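Local coordinates for argininosuccinate lyase (Chelativorans sp., PDB 6RX8) that acts as an EDDS lyase of the aspartase/fumarase superfamily, cleaving the C-N bond of an N-substituted aspartate to release fumarate, and is captured here as an engineered double variant, at the interface of chains A and B and the interface of chains A and C. Numbering follows the deposited sequence. Chains: chain A/B/C, Argininosuccinate lyase.

Contact 1: the interface of chains A and B. Residues chain A 236, 239-240, 310; chain B 243, 247, 250.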
ATOM      1  N   ASP A 236      13.864   0.615  10.778  1.00 16.29           N
ATOM      2  CA  ASP A 236      12.588  -0.012  11.094  1.00 16.29           C
ATOM      3  C   ASP A 236      11.752   0.906  11.957  1.00 16.88           C
ATOM      4  O   ASP A 236      10.519   0.874  11.890  1.00 17.40           O
ATOM      5  CB  ASP A 236      12.790  -1.346  11.811  1.00 16.04           C
ATOM      6  CG  ASP A 236      13.303  -2.442  10.887  1.00 17.16           C
ATOM      7  OD1 ASP A 236      13.565  -2.159   9.704  1.00 16.56           O
ATOM      8  OD2 ASP A 236      13.456  -3.592  11.350  1.00 17.72           O
ATOM      9  N   ALA A 239       9.652   3.063   9.747  1.00 16.29           N
ATOM     10  CA  ALA A 239       8.500   2.285   9.320  1.00 15.55           C
ATOM     11  C   ALA A 239       7.501   2.127  10.456  1.00 16.71           C
ATOM     12  O   ALA A 239       6.286   2.250  10.250  1.00 15.32           O
ATOM     13  CB  ALA A 239       8.961   0.919   8.818  1.00 15.81           C
ATOM     14  N   GLU A 240       7.993   1.848  11.664  1.00 16.35           N
ATOM     15  CA  GLU A 240       7.094   1.621  12.786  1.00 16.77           C
ATOM     16  C   GLU A 240       6.367   2.904  13.157  1.00 16.28           C
ATOM     17  O   GLU A 240       5.165   2.887  13.439  1.00 17.52           O
ATOM     18  CB  GLU A 240       7.872   1.074  13.978  1.00 16.90           C
ATOM     19  CG  GLU A 240       6.983   0.727  15.156  1.00 17.27           C
ATOM     20  CD  GLU A 240       7.757   0.140  16.308  1.00 18.96           C
ATOM     21  OE1 GLU A 240       8.973  -0.096  16.154  1.00 18.79           O
ATOM     22  OE2 GLU A 240       7.145  -0.082  17.368  1.00 20.49           O
ATOM     23  N   LEU A 310       8.187   1.152   3.688  1.00 14.93           N
ATOM     24  CA  LEU A 310       8.382  -0.291   3.634  1.00 15.50           C
ATOM     25  C   LEU A 310       8.813  -0.730   2.242  1.00 16.71           C
ATOM     26  O   LEU A 310       9.646  -1.634   2.095  1.00 17.49           O
ATOM     27  CB  LEU A 310       7.103  -1.013   4.048  1.00 16.79           C
ATOM     28  CG  LEU A 310       6.806  -1.086   5.546  1.00 14.87           C
ATOM     29  CD1 LEU A 310       5.391  -1.639   5.748  1.00 15.85           C
ATOM     30  CD2 LEU A 310       7.849  -1.938   6.272  1.00 15.85           C
TER
ATOM     31  N   PHE B 243       1.795  -5.699  10.226  1.00 15.11           N
ATOM     32  CA  PHE B 243       2.894  -4.761  10.098  1.00 15.14           C
ATOM     33  C   PHE B 243       4.211  -5.369  10.562  1.00 14.67           C
ATOM     34  O   PHE B 243       5.242  -5.214   9.899  1.00 15.38           O
ATOM     35  CB  PHE B 243       2.661  -3.492  10.888  1.00 17.20           C
ATOM     36  CG  PHE B 243       3.915  -2.708  11.053  1.00 14.69           C
ATOM     37  CD1 PHE B 243       4.464  -2.054   9.961  1.00 14.52           C
ATOM     38  CD2 PHE B 243       4.602  -2.705  12.256  1.00 14.59           C
ATOM     39  CE1 PHE B 243       5.648  -1.358  10.073  1.00 15.77           C
ATOM     40  CE2 PHE B 243       5.789  -2.002  12.387  1.00 17.27           C
ATOM     41  CZ  PHE B 243       6.316  -1.325  11.289  1.00 16.61           C
ATOM     42  N   VAL B 247       7.578  -5.522   8.357  1.00 14.04           N
ATOM     43  CA  VAL B 247       8.834  -4.834   8.629  1.00 14.79           C
ATOM     44  C   VAL B 247       9.926  -5.849   8.944  1.00 14.80           C
ATOM     45  O   VAL B 247      11.056  -5.727   8.462  1.00 14.78           O
ATOM     46  CB  VAL B 247       8.673  -3.787   9.746  1.00 14.35           C
ATOM     47  CG1 VAL B 247       8.566  -4.415  11.117  1.00 14.51           C
ATOM     48  CG2 VAL B 247       9.854  -2.784   9.695  1.00 16.30           C
ATOM     49  N   SER B 250      10.952  -7.132   5.710  1.00 14.94           N
ATOM     50  CA  SER B 250      11.749  -6.202   4.912  1.00 16.45           C
ATOM     51  C   SER B 250      13.224  -6.306   5.280  1.00 15.19           C
ATOM     52  O   SER B 250      14.093  -6.145   4.417  1.00 16.31           O
ATOM     53  CB  SER B 250      11.257  -4.758   5.085  1.00 16.44           C
ATOM     54  OG  SER B 250      11.722  -4.156   6.283  1.00 16.13           O
TER
HETATM   55  O   HOH W   1      13.398  -5.761   9.947  1.00 15.79           O
HETATM   56  O   HOH W   2      14.470  -3.397   7.329  1.00 18.61           O

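Contact 2: the interface of chains A and C. Residues chain A 290, 293-294, 296; chain C 316, 321-323.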
ATOM      1  N   MET A 290     -17.192  18.697   7.677  1.00 17.10           N
ATOM      2  CA  MET A 290     -15.913  18.910   7.019  1.00 16.48           C
ATOM      3  C   MET A 290     -14.750  18.588   7.940  1.00 15.89           C
ATOM      4  O   MET A 290     -13.724  18.088   7.477  1.00 15.71           O
ATOM      5  CB  MET A 290     -15.838  20.348   6.516  1.00 16.26           C
ATOM      6  CG  MET A 290     -14.577  20.684   5.762  1.00 17.69           C
ATOM      7  SD  MET A 290     -14.314  19.662   4.314  1.00 19.66           S
ATOM      8  CE  MET A 290     -15.621  20.223   3.230  1.00 21.74           C
ATOM      9  N   GLU A 293     -14.433  14.770   7.612  1.00 15.68           N
ATOM     10  CA  GLU A 293     -13.950  14.219   6.352  1.00 16.90           C
ATOM     11  C   GLU A 293     -12.492  14.583   6.122  1.00 17.52           C
ATOM     12  O   GLU A 293     -11.729  13.773   5.584  1.00 16.66           O
ATOM     13  CB  GLU A 293     -14.835  14.682   5.193  1.00 15.86           C
ATOM     14  CG  GLU A 293     -16.217  14.007   5.197  1.00 17.99           C
ATOM     15  CD  GLU A 293     -16.928  14.052   3.852  1.00 19.45           C
ATOM     16  OE1 GLU A 293     -17.827  13.197   3.625  1.00 17.52           O
ATOM     17  OE2 GLU A 293     -16.582  14.938   3.036  1.00 18.10           O
ATOM     18  N   ARG A 294     -12.076  15.784   6.536  1.00 15.94           N
ATOM     19  CA  ARG A 294     -10.664  16.126   6.441  1.00 16.18           C
ATOM     20  C   ARG A 294      -9.844  15.330   7.443  1.00 16.05           C
ATOM     21  O   ARG A 294      -8.667  15.040   7.198  1.00 16.77           O
ATOM     22  CB  ARG A 294     -10.459  17.621   6.656  1.00 16.19           C
ATOM     23  CG  ARG A 294     -10.815  18.475   5.447  1.00 19.48           C
ATOM     24  CD  ARG A 294     -10.705  19.952   5.799  1.00 23.25           C
ATOM     25  NE  ARG A 294     -10.943  20.837   4.663  1.00 30.21           N
ATOM     26  CZ  ARG A 294     -10.020  21.176   3.766  1.00 36.11           C
ATOM     27  NH1 ARG A 294      -8.787  20.687   3.849  1.00 40.12           N
ATOM     28  NH2 ARG A 294     -10.336  22.000   2.777  1.00 36.32           N
ATOM     29  N   ARG A 296     -10.605  12.176   8.238  1.00 16.21           N
ATOM     30  CA  ARG A 296     -10.475  10.890   7.565  1.00 17.19           C
ATOM     31  C   ARG A 296      -9.455  10.978   6.440  1.00 16.50           C
ATOM     32  O   ARG A 296      -8.641  10.064   6.250  1.00 15.42           O
ATOM     33  CB  ARG A 296     -11.834  10.429   7.039  1.00 16.45           C
ATOM     34  CG  ARG A 296     -12.842  10.123   8.141  1.00 17.43           C
ATOM     35  CD  ARG A 296     -14.042   9.413   7.573  1.00 16.66           C
ATOM     36  NE  ARG A 296     -13.745   8.006   7.335  1.00 17.44           N
ATOM     37  CZ  ARG A 296     -14.412   7.225   6.494  1.00 18.02           C
ATOM     38  NH1 ARG A 296     -15.420   7.711   5.788  1.00 15.85           N
ATOM     39  NH2 ARG A 296     -14.068   5.949   6.365  1.00 17.96           N
TER
ATOM     40  N   ILE C 316     -15.520   5.519   1.151  1.00 16.96           N
ATOM     41  CA  ILE C 316     -16.632   6.454   1.048  1.00 15.45           C
ATOM     42  C   ILE C 316     -17.755   5.860   0.207  1.00 16.43           C
ATOM     43  O   ILE C 316     -17.729   4.674  -0.134  1.00 15.46           O
ATOM     44  CB  ILE C 316     -16.150   7.792   0.452  1.00 15.38           C
ATOM     45  CG1 ILE C 316     -15.545   7.562  -0.939  1.00 15.66           C
ATOM     46  CG2 ILE C 316     -15.124   8.443   1.372  1.00 16.20           C
ATOM     47  CD1 ILE C 316     -15.181   8.854  -1.666  1.00 18.90           C
ATOM     48  N   SER C 321     -16.942  13.829  -1.887  1.00 16.68           N
ATOM     49  CA  SER C 321     -16.457  13.662  -0.532  1.00 18.21           C
ATOM     50  C   SER C 321     -15.195  14.494  -0.392  1.00 18.45           C
ATOM     51  O   SER C 321     -14.326  14.459  -1.264  1.00 18.35           O
ATOM     52  CB  SER C 321     -16.136  12.197  -0.212  1.00 18.18           C
ATOM     53  OG  SER C 321     -15.404  12.087   1.001  1.00 18.57           O
ATOM     54  N   ALA C 322     -15.095  15.234   0.708  1.00 18.20           N
ATOM     55  CA  ALA C 322     -13.873  15.954   1.047  1.00 17.08           C
ATOM     56  C   ALA C 322     -12.822  15.053   1.694  1.00 17.77           C
ATOM     57  O   ALA C 322     -11.744  15.539   2.057  1.00 17.32           O
ATOM     58  CB  ALA C 322     -14.214  17.127   1.972  1.00 17.00           C
ATOM     59  N   ALA C 323     -13.109  13.766   1.857  1.00 18.97           N
ATOM     60  CA  ALA C 323     -12.141  12.834   2.414  1.00 18.22           C
ATOM     61  C   ALA C 323     -11.252  12.202   1.352  1.00 18.49           C
ATOM     62  O   ALA C 323     -10.364  11.417   1.697  1.00 17.05           O
ATOM     63  CB  ALA C 323     -12.850  11.719   3.194  1.00 17.93           C
TER
HETATM   64  O   HOH W   3     -17.298  11.023   2.546  1.00 15.74           O

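Contact 1: the interface of chains A and B
B:Phe243 and B:Val247 lie one turn apart on helix 236-262 of chain B and pack against the start of the same helix in chain A. The phenyl ring leads with its far end: CZ lies 3.4 Å from A:Glu240 CA, which stands obliquely above the ring plane, while CE1 faces the carbonyl of A:Ala239. With its CG turned away from the backbone N (chi1 165°), the ring projects towards chain A. The side chains of B:Phe243 and A:Glu240 cross at about a right angle, with ring and carboxylate planes 43° apart, and the glutamate offers CB and CG rather than its carboxylate.

B:Val247 sends CG2 between A:Ala239 CB and the carboxylate of A:Asp236, approaching to 3.7 Å from CG of the latter. A:Leu310, from helix 303-313, lies crosswise to this valine; its CD2 methyl sits 3.9 Å from B:Val247 CA.

Water joins the polar groups beside this packing. One molecule links A:Asp236 OD2 (2.6 Å) to the carbonyl O of B:Val247, and a second lies 2.8 Å from A:Asp236 OD1 and also meets the B:Ser250 hydroxyl. That hydroxyl, OG, donates 2.8 Å to B:Val247 O along an in-plane lone pair, which fixes its rotation.

Apolar packing flanked by water-mediated links thus joins two antiparallel copies of one helix in the helical core on which the lyase tetramer is built.

Contact 2: the interface of chains A and C
A:Glu293 reaches from helix 290-301 onto a loop of chain C, where C:Ser321, C:Ala322 and C:Ala323 receive it. Near the root of the side chain, CB packs at 4.1 Å from C:Ala323 CB and equally near the methyl of C:Ala322, so the aliphatic base straddles the two alanines. CG is anti to the carbonyl carbon (chi1 -72°), and the chain continues extended, laying the carboxylate alongside the loop. At CD the nearby groups are the C:Ser321 hydroxyl and the backbone N of C:Ala322.

The two carboxylate oxygens then take different partners. OE2 accepts a hydrogen bond of 2.8 Å from the backbone N of C:Ala322; the N-H arrives from above the carboxylate plane, 38° out of it, and is moderately bent, at 147°. A:Glu293 OE1 meets a water O at 2.5 Å, and this water in turn lies 2.7 Å from C:Ser321 OG. The same hydroxyl accepts the backbone N-H of C:Ala323 at 3.0 Å, bracing the turn that presents the C:Ala322 amide to the glutamate. An alanine in place of A:Glu293 would probably leave that amide and the bridging water without their carboxylate partner and let the loop shift away from the helix.

One turn earlier, the engineered A:Met290 folds its thioether over the C:Ala322 methyl, with SD 3.5 Å from CB, while its CG lies in plane at the guanidinium edge of A:Arg294. A:Arg296 adds a looser contact to C:Ala323 through its CB.

The patch sits at the start of helix 290-301, directly after the superfamily signature loop, whose A:Ser281, the expected catalytic serine, A:Lys286 and A:Asn288 bind one fumarate; A:Arg294 serves a distinct fumarate site. Here a loop of chain C, between helices 303-313 and 329-348, docks beside the active-site region.

Contact 1 and contact 2 lie about 28 Å apart, measured between the centres of their C-alpha atoms, and join chain A to two different neighbours. They share no residues, but the elements are close in sequence: contact 1 uses helices 236-262 and 303-313, contact 2 the intervening helix 290-301 and, from chain C, the loop that follows helix 303-313. Because each interface is two-fold symmetric, both patches recur with the chains exchanged. Contact 1 belongs to the helical core, whereas contact 2 lies by the fumarate-binding region, so tetramer assembly is probably coupled to the shaping of the active sites.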